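PDB 4QEO: histone-lysine N-methyltransferase, H3 lysine-9 specific SUVH4 from Arabidopsis thaliana, which transfers methyl groups to a lysine of the histone H3 tail and binds methylated DNA, linking DNA methylation to a histone mark of transcriptional repression. Local coordinates for residues A[41-44]-A[45-48]; A[332-335]-A[336-340]; A[491-494]-A[495-498]. All coordinates share one frame; numbering follows the deposited sequence.

Contact 1: A[41-44]-A[45-48]; sequences VTEM and IKAK. With nucleotides of chain C.
E43 and K46 form a salt bridge along the last turns of helix 36-46, which ends in a Schellman motif at K48. Their side chains run side by side and point the same way. E43 OE2 meets K46 NZ at 2.5 Å, a short distance. The ammonium comes on the syn side of the oxygen, 35° out of the carboxylate plane. E43 is bent at its second torsion and K46 further out, which brings the two ends together beside the helix. With an alanine in place of E43, K46 would probably lose its charge partner and its bent end would be freer to turn.

The polar contact to DNA comes from T42. Its OG1 lies 2.7 Å from OP1 of DG9 of chain C. The hydroxyl sits beside the backbone N (chi1 -53°), where L38 O is also near.

The apolar contacts lie around I45. Its CD1 is 4.0 Å from V41 CG1, and the two side chains cross obliquely. The same CD1 lies 3.7 Å from O5' of DG9 of chain C, on the sugar-phosphate backbone. T42 and I45 thus bring this end of the helix against the DNA strand. V41 and M44 pack on helix 10-30, and V41 also touches helix 72-78, so this side of the helix is buried against its neighbours.

Backbone bonds carry the helix to its end. I45 N binds V41 O at 2.9 Å. K46 N binds T42 O at 2.9 Å, and A47 N binds E43 O at 3.0 Å. K48 then leaves the helix with a positive phi of 49°, and its N donates to I45 O at 3.0 Å.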
loop_
_atom_site.group_PDB
_atom_site.type_symbol
_atom_site.label_atom_id
_atom_site.label_comp_id
_atom_site.label_asym_id
_atom_site.label_seq_id
_atom_site.Cartn_x
_atom_site.Cartn_y
_atom_site.Cartn_z
ATOM N N VAL A 41 1.217 6.086 -15.520
ATOM C CA VAL A 41 -0.122 6.024 -16.079
ATOM C C VAL A 41 -0.033 5.839 -17.586
ATOM O O VAL A 41 -0.725 5.004 -18.160
ATOM C CB VAL A 41 -0.958 7.306 -15.777
ATOM C CG1 VAL A 41 -2.288 7.240 -16.509
ATOM C CG2 VAL A 41 -1.169 7.492 -14.273
ATOM N N THR A 42 0.828 6.623 -18.223
ATOM C CA THR A 42 1.059 6.461 -19.655
ATOM C C THR A 42 1.422 5.011 -20.021
ATOM O O THR A 42 0.889 4.459 -20.989
ATOM C CB THR A 42 2.153 7.405 -20.147
ATOM O OG1 THR A 42 1.827 8.741 -19.745
ATOM C CG2 THR A 42 2.274 7.332 -21.672
ATOM N N GLU A 43 2.295 4.393 -19.229
ATOM C CA GLU A 43 2.608 2.969 -19.422
ATOM C C GLU A 43 1.355 2.097 -19.311
ATOM O O GLU A 43 1.161 1.176 -20.110
ATOM C CB GLU A 43 3.663 2.482 -18.426
ATOM C CG GLU A 43 5.016 3.121 -18.574
ATOM C CD GLU A 43 5.611 2.911 -19.951
ATOM O OE1 GLU A 43 5.732 1.753 -20.412
ATOM O OE2 GLU A 43 5.948 3.928 -20.583
ATOM N N MET A 44 0.502 2.399 -18.329
ATOM C CA MET A 44 -0.720 1.616 -18.127
ATOM C C MET A 44 -1.658 1.748 -19.328
ATOM O O MET A 44 -2.294 0.782 -19.740
ATOM C CB MET A 44 -1.448 2.061 -16.853
ATOM C CG MET A 44 -0.659 1.867 -15.550
ATOM S SD MET A 44 -0.647 0.170 -14.970
ATOM C CE MET A 44 -2.352 0.024 -14.407
ATOM N N ILE A 45 -1.744 2.953 -19.881
ATOM C CA ILE A 45 -2.590 3.194 -21.046
ATOM C C ILE A 45 -2.035 2.435 -22.244
ATOM O O ILE A 45 -2.773 1.781 -22.971
ATOM C CB ILE A 45 -2.717 4.700 -21.361
ATOM C CG1 ILE A 45 -3.404 5.427 -20.198
ATOM C CG2 ILE A 45 -3.506 4.930 -22.654
ATOM C CD1 ILE A 45 -3.392 6.957 -20.316
ATOM N N LYS A 46 -0.725 2.517 -22.431
ATOM C CA LYS A 46 -0.063 1.776 -23.497
ATOM C C LYS A 46 -0.392 0.284 -23.425
ATOM O O LYS A 46 -0.714 -0.339 -24.426
ATOM C CB LYS A 46 1.447 1.953 -23.392
ATOM C CG LYS A 46 2.024 2.975 -24.345
ATOM C CD LYS A 46 3.526 2.832 -24.430
ATOM C CE LYS A 46 4.150 2.953 -23.035
ATOM N NZ LYS A 46 5.416 3.727 -23.018
ATOM N N ALA A 47 -0.321 -0.274 -22.224
ATOM C CA ALA A 47 -0.569 -1.696 -22.017
ATOM C C ALA A 47 -2.049 -2.087 -21.952
ATOM O O ALA A 47 -2.368 -3.243 -21.683
ATOM C CB ALA A 47 0.136 -2.155 -20.758
ATOM N N LYS A 48 -2.942 -1.136 -22.192
ATOM C CA LYS A 48 -4.373 -1.372 -22.008
ATOM C C LYS A 48 -4.669 -1.999 -20.645
ATOM O O LYS A 48 -5.444 -2.955 -20.545
ATOM C CB LYS A 48 -4.936 -2.252 -23.130
ATOM C CG LYS A 48 -4.804 -1.651 -24.519
ATOM C CD LYS A 48 -5.855 -0.588 -24.783
ATOM C CE LYS A 48 -7.199 -1.205 -25.156
ATOM N NZ LYS A 48 -8.155 -0.191 -25.700
ATOM P P DG C 9 -1.065 10.560 -21.640
ATOM O OP1 DG C 9 -0.528 9.867 -20.507
ATOM O OP2 DG C 9 -0.593 10.221 -22.949
ATOM O "O5'" DG C 9 -2.635 10.337 -21.674
ATOM C "C5'" DG C 9 -3.468 10.761 -20.585
ATOM C "C4'" DG C 9 -4.640 11.576 -21.079
ATOM O "O4'" DG C 9 -4.258 12.953 -21.251
ATOM C "C3'" DG C 9 -5.192 11.125 -22.428
ATOM O "O3'" DG C 9 -6.605 10.977 -22.335
ATOM C "C2'" DG C 9 -4.728 12.203 -23.388
ATOM C "C1'" DG C 9 -4.759 13.410 -22.490
ATOM N N9 DG C 9 -3.992 14.588 -22.887
ATOM C C8 DG C 9 -2.812 14.636 -23.579
ATOM N N7 DG C 9 -2.362 15.849 -23.739
ATOM C C5 DG C 9 -3.304 16.649 -23.114
ATOM C C6 DG C 9 -3.366 18.057 -22.970
ATOM O O6 DG C 9 -2.566 18.903 -23.355
ATOM N N1 DG C 9 -4.504 18.449 -22.282
ATOM C C2 DG C 9 -5.456 17.602 -21.787
ATOM N N2 DG C 9 -6.468 18.172 -21.132
ATOM N N3 DG C 9 -5.411 16.290 -21.912
ATOM C C4 DG C 9 -4.318 15.886 -22.587
#

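Contact 2: A[332-335]-A[336-340]; sequences FECG and PHCGC. With ZN (zinc ion), chain F; ZN (zinc ion), chain G.
C334 SG bridges two zinc ions. It lies 2.5 Å from the zinc of chain F and 2.2 Å from the zinc of chain G. C338 SG shares the first of these at 2.4 Å, and C340 SG shares the second, also at 2.4 Å. One short run of chain therefore gives three thiolates to two metals.

C338 SG has a second partner. G335 N donates to it over 3.2 Å in a nearly straight bond (167°). This N-H to sulfur bond would probably temper the negative charge on the thiolate. The sulfur is turned anti to its own carbonyl carbon (chi1 -65°), on the side that faces both the zinc and G335 N. C340 differs: its SG sits between the backbone N and the carbonyl carbon (chi1 58°), and lies 3.6 Å from C334 CB.

A type I beta turn from G335 to C338 brings the cysteines round. C338 N donates to G335 O at 3.1 Å, closing the turn. P336 and H337 form its exposed corner.

These residues belong to the triangular three-zinc cluster of the pre-SET domain. C292 and C306 complete the site of the chain F zinc, and C298 and C344 complete that of the chain G zinc. C306 comes from helix 305-309. The turn itself follows strand 331-332, which runs parallel to strand 467-473, and F332 and E333 rest their side chains on that strand.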
loop_
_atom_site.group_PDB
_atom_site.type_symbol
_atom_site.label_atom_id
_atom_site.label_comp_id
_atom_site.label_asym_id
_atom_site.label_seq_id
_atom_site.Cartn_x
_atom_site.Cartn_y
_atom_site.Cartn_z
ATOM N N PHE A 332 19.771 -9.719 -4.426
ATOM C CA PHE A 332 21.169 -9.774 -4.013
ATOM C C PHE A 332 21.616 -8.426 -3.476
ATOM O O PHE A 332 21.892 -7.498 -4.237
ATOM C CB PHE A 332 22.066 -10.177 -5.179
ATOM C CG PHE A 332 21.918 -11.614 -5.603
ATOM C CD1 PHE A 332 22.629 -12.619 -4.966
ATOM C CD2 PHE A 332 21.091 -11.956 -6.658
ATOM C CE1 PHE A 332 22.509 -13.944 -5.367
ATOM C CE2 PHE A 332 20.966 -13.278 -7.065
ATOM C CZ PHE A 332 21.680 -14.271 -6.418
ATOM N N GLU A 333 21.678 -8.327 -2.157
ATOM C CA GLU A 333 22.076 -7.096 -1.511
ATOM C C GLU A 333 23.575 -7.049 -1.279
ATOM O O GLU A 333 24.250 -8.085 -1.206
ATOM C CB GLU A 333 21.349 -6.929 -0.177
ATOM C CG GLU A 333 19.929 -6.389 -0.312
ATOM C CD GLU A 333 19.261 -6.102 1.027
ATOM O OE1 GLU A 333 19.882 -6.331 2.088
ATOM O OE2 GLU A 333 18.104 -5.642 1.019
ATOM N N CYS A 334 24.081 -5.830 -1.154
ATOM C CA CYS A 334 25.441 -5.611 -0.702
ATOM C C CYS A 334 25.607 -6.196 0.704
ATOM O O CYS A 334 24.657 -6.241 1.499
ATOM C CB CYS A 334 25.783 -4.120 -0.740
ATOM S SG CYS A 334 25.909 -3.407 -2.429
ATOM N N GLY A 335 26.814 -6.667 0.994
ATOM C CA GLY A 335 27.070 -7.380 2.230
ATOM C C GLY A 335 28.304 -6.905 2.978
ATOM O O GLY A 335 28.818 -5.825 2.715
ATOM N N PRO A 336 28.779 -7.721 3.925
ATOM C CA PRO A 336 29.881 -7.413 4.847
ATOM C C PRO A 336 31.203 -7.035 4.162
ATOM O O PRO A 336 31.964 -6.224 4.705
ATOM C CB PRO A 336 30.043 -8.723 5.633
ATOM C CG PRO A 336 28.662 -9.320 5.622
ATOM C CD PRO A 336 28.143 -9.016 4.238
ATOM N N HIS A 337 31.475 -7.613 2.996
ATOM C CA HIS A 337 32.703 -7.305 2.271
ATOM C C HIS A 337 32.579 -6.240 1.178
ATOM O O HIS A 337 33.574 -5.920 0.521
ATOM C CB HIS A 337 33.344 -8.585 1.704
ATOM C CG HIS A 337 33.894 -9.488 2.757
ATOM N ND1 HIS A 337 33.322 -10.702 3.071
ATOM C CD2 HIS A 337 34.936 -9.333 3.606
ATOM C CE1 HIS A 337 34.003 -11.268 4.050
ATOM N NE2 HIS A 337 34.989 -10.458 4.392
ATOM N N CYS A 338 31.376 -5.706 0.955
ATOM C CA CYS A 338 31.226 -4.649 -0.042
ATOM C C CYS A 338 31.868 -3.353 0.436
ATOM O O CYS A 338 31.873 -3.055 1.630
ATOM C CB CYS A 338 29.750 -4.403 -0.400
ATOM S SG CYS A 338 28.974 -5.819 -1.205
ATOM N N GLY A 339 32.394 -2.580 -0.510
ATOM C CA GLY A 339 33.111 -1.362 -0.183
ATOM C C GLY A 339 32.195 -0.221 0.212
ATOM O O GLY A 339 32.654 0.790 0.737
ATOM N N CYS A 340 30.899 -0.392 -0.043
ATOM C CA CYS A 340 29.904 0.640 0.203
ATOM C C CYS A 340 29.537 0.717 1.676
ATOM O O CYS A 340 29.608 -0.280 2.403
ATOM C CB CYS A 340 28.643 0.344 -0.607
ATOM S SG CYS A 340 27.921 -1.274 -0.220
HETATM ZN ZN ZN F . 27.892 -4.763 -3.047
HETATM ZN ZN ZN G . 26.422 -1.270 -2.088
#

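Contact 3: A[491-494]-A[495-498]; sequences NISP and MQEL
Q496 folds back on S493 and accepts a hydrogen bond from its backbone N. Its CG is anti to its own carbonyl carbon (chi1 -74°), and beyond CG the chain is extended (chi2 -176°). This carries the amide to S493, where N donates to Q496 OE1 at 3.0 Å. The N-H points almost straight at the oxygen, yet it stands above the carbonyl plane of the amide rather than on a lone pair. On the way, Q496 CD passes 3.9 Å from S493 CB.

Water 1 adds to this grip. It is hydrogen-bonded to S493 OG at 2.7 Å and donates to N491 O. It also gives a weak bond to Q496 OE1. S493 OG lies beside its backbone N (chi1 -66°), on the side where the water sits.

Residues S493 to Q496 make a type II beta turn in the SET domain, between strands 483-488 and 499-500. P494 and M495 take the two corners, and M495 has the positive phi expected at the third position. Q496 N closes the turn on S493 O over a rather long 3.3 Å. The M495 side chain bends at its second torsion and leads away, touching R370 and W372.

I492, just before the turn, makes the apolar contact. Its CG2 lies 3.9 Å from L498 CD2 and also touches Q496 CB. L498 crosses I492 at about a right angle, and its CD2 also lies 4.0 Å from I492 CD1. Both residues pack on L467 of strand 467-473. Nearby, E497 makes a salt bridge to K365 and a hydrogen bond to the side chain of N460, two residues that by similarity bind S-adenosyl-L-methionine.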
loop_
_atom_site.group_PDB
_atom_site.type_symbol
_atom_site.label_atom_id
_atom_site.label_comp_id
_atom_site.label_asym_id
_atom_site.label_seq_id
_atom_site.Cartn_x
_atom_site.Cartn_y
_atom_site.Cartn_z
ATOM N N ASN A 491 0.367 0.002 -0.972
ATOM C CA ASN A 491 0.362 1.159 -0.101
ATOM C C ASN A 491 -0.573 0.884 1.084
ATOM O O ASN A 491 -1.752 0.567 0.905
ATOM C CB ASN A 491 -0.078 2.404 -0.883
ATOM C CG ASN A 491 0.919 2.788 -1.964
ATOM O OD1 ASN A 491 2.120 2.823 -1.715
ATOM N ND2 ASN A 491 0.426 3.050 -3.173
ATOM N N ILE A 492 -0.042 1.001 2.293
ATOM C CA ILE A 492 -0.782 0.639 3.497
ATOM C C ILE A 492 -1.112 1.893 4.304
ATOM O O ILE A 492 -0.254 2.759 4.493
ATOM C CB ILE A 492 0.039 -0.385 4.342
ATOM C CG1 ILE A 492 0.324 -1.627 3.486
ATOM C CG2 ILE A 492 -0.687 -0.748 5.625
ATOM C CD1 ILE A 492 1.334 -2.602 4.073
ATOM N N SER A 493 -2.362 2.004 4.750
ATOM C CA SER A 493 -2.792 3.152 5.545
ATOM C C SER A 493 -2.607 2.865 7.033
ATOM O O SER A 493 -2.552 1.705 7.438
ATOM C CB SER A 493 -4.270 3.479 5.271
ATOM O OG SER A 493 -4.474 3.934 3.946
ATOM N N PRO A 494 -2.534 3.921 7.858
ATOM C CA PRO A 494 -2.442 3.752 9.315
ATOM C C PRO A 494 -3.570 2.879 9.893
ATOM O O PRO A 494 -4.697 2.952 9.419
ATOM C CB PRO A 494 -2.569 5.184 9.829
ATOM C CG PRO A 494 -1.993 6.016 8.728
ATOM C CD PRO A 494 -2.405 5.335 7.460
ATOM N N MET A 495 -3.236 2.060 10.891
ATOM C CA MET A 495 -4.173 1.166 11.582
ATOM C C MET A 495 -4.611 -0.068 10.787
ATOM O O MET A 495 -5.360 -0.900 11.299
ATOM C CB MET A 495 -5.389 1.922 12.132
ATOM C CG MET A 495 -5.016 2.977 13.134
ATOM S SD MET A 495 -3.924 2.313 14.400
ATOM C CE MET A 495 -3.219 3.839 15.018
ATOM N N GLN A 496 -4.149 -0.195 9.548
ATOM C CA GLN A 496 -4.378 -1.429 8.805
ATOM C C GLN A 496 -3.456 -2.548 9.316
ATOM O O GLN A 496 -2.248 -2.348 9.461
ATOM C CB GLN A 496 -4.207 -1.196 7.301
ATOM C CG GLN A 496 -5.373 -0.420 6.677
ATOM C CD GLN A 496 -5.260 -0.267 5.164
ATOM O OE1 GLN A 496 -4.185 -0.426 4.576
ATOM N NE2 GLN A 496 -6.378 0.037 4.527
ATOM N N GLU A 497 -4.037 -3.710 9.623
ATOM C CA GLU A 497 -3.252 -4.851 10.070
ATOM C C GLU A 497 -2.314 -5.278 8.952
ATOM O O GLU A 497 -2.704 -5.307 7.783
ATOM C CB GLU A 497 -4.145 -6.031 10.500
ATOM C CG GLU A 497 -3.331 -7.257 10.951
ATOM C CD GLU A 497 -4.166 -8.347 11.611
ATOM O OE1 GLU A 497 -5.399 -8.180 11.738
ATOM O OE2 GLU A 497 -3.584 -9.374 12.015
ATOM N N LEU A 498 -1.072 -5.588 9.311
ATOM C CA LEU A 498 -0.109 -6.076 8.335
ATOM C C LEU A 498 -0.241 -7.585 8.258
ATOM O O LEU A 498 -0.277 -8.254 9.289
ATOM C CB LEU A 498 1.321 -5.698 8.747
ATOM C CG LEU A 498 1.595 -4.232 9.101
ATOM C CD1 LEU A 498 3.074 -4.008 9.446
ATOM C CD2 LEU A 498 1.160 -3.313 7.976
HETATM O O HOH W 1 -4.378 1.891 2.221
#

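In the fold
The three contacts follow one another along the chain, and none nests in or crosses another. Contact 1 ends helix 36-46, beside helix 10-30 and the DNA, and closes no loop. Contacts 2 and 3 each close a tight turn within a loop. For contact 2 the loop joins strands 331-332 and 357-361 and is tied to the zinc cluster. For contact 3 it joins strands 483-488 and 499-500. Strands 331-332 and 483-488 belong to one mixed sheet, so contacts 2 and 3 leave the same sheet, with nearest atoms about 17 Å apart. Helix 72-78 touches both contact 1 and contact 3, the latter through a weak hydrogen bond from N491 to E74.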